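Local coordinates for mandelate racemase/muconate lactonizing enzyme, C-terminal domain protein (Paracoccus denitrificans, PDB 4DWD), which binds magnesium and probably acts as a hydro-lyase of the mandelate racemase/muconate lactonizing enzyme branch of the enolase superfamily, at residues D58-P61 and F62-Q66. Residues are numbered along the deposited sequence; the frame is centred on the assembly and turned at random.
Sequences DIAP and FLEGQ
Ile59 O accepts a hydrogen bond from Leu63 N at 3.0 Å and a weak one from Phe62 N, and Phe62 CB rests 3.4 Å from the same oxygen. The Phe62 chi1 of 172° sets CG anti to the backbone N and lays the ring against helix 71-81. Ala60 O accepts the final helical bond from Glu64 N (3.1 Å), and Glu64 CG packs 3.4 Å from that oxygen. The Glu64 side chain stretches out to its carboxylate, whose OE2 takes a hydrogen bond from Val8 N; cut back to alanine, the residue would probably leave that strand amide without its acceptor and strip CG and CD from beside Ala60 O. Glu64 also belongs to a calcium site seen in this protein, though no ion sits on this chain. Four residues apart, Ile59 and Leu63 run together off one flank, CG2 to CD1 3.6 Å. A type II turn, Leu63 to Gln66, ends the helix; Gly65 takes its positive-phi position (94°), where a CB would jam against Glu64 O. A water links Pro61 O to Glu64 O. In this alpha+beta capping domain of the enolase superfamily, Phe62 packs on Leu74 and Met78, Ile59 on helix 90-110, and Ala60 and Leu63 on Val8 of strand 5-14.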
ATOM      1  N   ASP B  58      28.196   1.947  34.459  1.00 13.87           N
ATOM      2  CA  ASP B  58      28.483   1.989  33.025  1.00 14.50           C
ATOM      3  C   ASP B  58      28.810   3.383  32.497  1.00 17.02           C
ATOM      4  O   ASP B  58      29.732   3.542  31.683  1.00 21.96           O
ATOM      5  CB  ASP B  58      27.341   1.358  32.220  1.00 15.04           C
ATOM      6  CG  ASP B  58      26.993  -0.047  32.686  1.00 16.08           C
ATOM      7  OD1 ASP B  58      27.908  -0.820  33.071  1.00 17.18           O
ATOM      8  OD2 ASP B  58      25.799  -0.395  32.668  1.00 17.42           O
ATOM      9  N   ILE B  59      28.069   4.389  32.951  1.00 13.92           N
ATOM     10  CA  ILE B  59      28.181   5.730  32.377  1.00 14.12           C
ATOM     11  C   ILE B  59      29.181   6.609  33.117  1.00 14.96           C
ATOM     12  O   ILE B  59      30.061   7.211  32.494  1.00 15.60           O
ATOM     13  CB  ILE B  59      26.801   6.414  32.281  1.00 13.64           C
ATOM     14  CG1 ILE B  59      25.842   5.554  31.448  1.00 13.36           C
ATOM     15  CG2 ILE B  59      26.924   7.810  31.690  1.00 14.34           C
ATOM     16  CD1 ILE B  59      24.395   6.010  31.504  1.00 13.64           C
ATOM     17  N   ALA B  60      29.036   6.682  34.439  1.00 14.34           N
ATOM     18  CA  ALA B  60      29.893   7.525  35.276  1.00 15.22           C
ATOM     19  C   ALA B  60      31.401   7.373  34.997  1.00 15.72           C
ATOM     20  O   ALA B  60      32.073   8.387  34.806  1.00 16.55           O
ATOM     21  CB  ALA B  60      29.580   7.314  36.753  1.00 15.11           C
ATOM     22  N   PRO B  61      31.933   6.126  34.955  1.00 15.46           N
ATOM     23  CA  PRO B  61      33.383   6.012  34.733  1.00 17.19           C
ATOM     24  C   PRO B  61      33.813   6.588  33.390  1.00 16.82           C
ATOM     25  O   PRO B  61      34.942   7.047  33.253  1.00 20.55           O
ATOM     26  CB  PRO B  61      33.642   4.497  34.759  1.00 19.71           C
ATOM     27  CG  PRO B  61      32.472   3.903  35.457  1.00 20.94           C
ATOM     28  CD  PRO B  61      31.306   4.813  35.214  1.00 15.55           C
ATOM     29  N   PHE B  62      32.915   6.582  32.410  1.00 16.66           N
ATOM     30  CA  PHE B  62      33.226   7.116  31.090  1.00 16.60           C
ATOM     31  C   PHE B  62      33.168   8.644  31.042  1.00 17.76           C
ATOM     32  O   PHE B  62      33.992   9.278  30.395  1.00 19.19           O
ATOM     33  CB  PHE B  62      32.291   6.512  30.041  1.00 18.21           C
ATOM     34  CG  PHE B  62      32.411   7.151  28.689  1.00 19.62           C
ATOM     35  CD1 PHE B  62      33.473   6.827  27.846  1.00 23.92           C
ATOM     36  CD2 PHE B  62      31.470   8.092  28.258  1.00 20.65           C
ATOM     37  CE1 PHE B  62      33.595   7.420  26.598  1.00 26.05           C
ATOM     38  CE2 PHE B  62      31.584   8.682  27.006  1.00 21.81           C
ATOM     39  CZ  PHE B  62      32.650   8.350  26.180  1.00 25.95           C
ATOM     40  N   LEU B  63      32.186   9.234  31.721  1.00 14.65           N
ATOM     41  CA  LEU B  63      32.031  10.688  31.712  1.00 14.73           C
ATOM     42  C   LEU B  63      33.059  11.440  32.539  1.00 15.53           C
ATOM     43  O   LEU B  63      33.399  12.571  32.219  1.00 14.79           O
ATOM     44  CB  LEU B  63      30.644  11.078  32.217  1.00 14.92           C
ATOM     45  CG  LEU B  63      29.449  10.650  31.376  1.00 14.00           C
ATOM     46  CD1 LEU B  63      28.180  11.144  32.060  1.00 14.45           C
ATOM     47  CD2 LEU B  63      29.563  11.228  29.971  1.00 14.20           C
ATOM     48  N   GLU B  64      33.519  10.822  33.621  1.00 15.16           N
ATOM     49  CA  GLU B  64      34.446  11.506  34.526  1.00 15.63           C
ATOM     50  C   GLU B  64      35.750  11.791  33.770  1.00 14.85           C
ATOM     51  O   GLU B  64      36.312  10.895  33.142  1.00 17.27           O
ATOM     52  CB  GLU B  64      34.611  10.718  35.839  1.00 19.66           C
ATOM     53  CG  GLU B  64      33.355  10.824  36.720  1.00 19.60           C
ATOM     54  CD  GLU B  64      33.300   9.846  37.883  1.00 22.93           C
ATOM     55  OE1 GLU B  64      34.204   8.990  38.001  1.00 25.68           O
ATOM     56  OE2 GLU B  64      32.346   9.938  38.690  1.00 21.51           O
ATOM     57  N   GLY B  65      36.176  13.055  33.782  1.00 14.29           N
ATOM     58  CA  GLY B  65      37.367  13.521  33.061  1.00 15.61           C
ATOM     59  C   GLY B  65      37.092  14.094  31.679  1.00 15.41           C
ATOM     60  O   GLY B  65      37.999  14.606  31.014  1.00 15.97           O
ATOM     61  N   GLN B  66      35.837  14.017  31.245  1.00 14.87           N
ATOM     62  CA  GLN B  66      35.460  14.485  29.909  1.00 14.09           C
ATOM     63  C   GLN B  66      34.867  15.899  29.944  1.00 14.34           C
ATOM     64  O   GLN B  66      34.541  16.422  31.007  1.00 15.85           O
ATOM     65  CB  GLN B  66      34.481  13.503  29.256  1.00 15.07           C
ATOM     66  CG  GLN B  66      35.061  12.113  29.027  1.00 15.61           C
ATOM     67  CD  GLN B  66      36.218  12.131  28.051  1.00 16.70           C
ATOM     68  OE1 GLN B  66      36.090  12.627  26.939  1.00 18.64           O
ATOM     69  NE2 GLN B  66      37.346  11.571  28.459  1.00 18.94           N
TER
HETATM   70  O   HOH W   1      37.235   8.304  34.269  1.00 27.37           O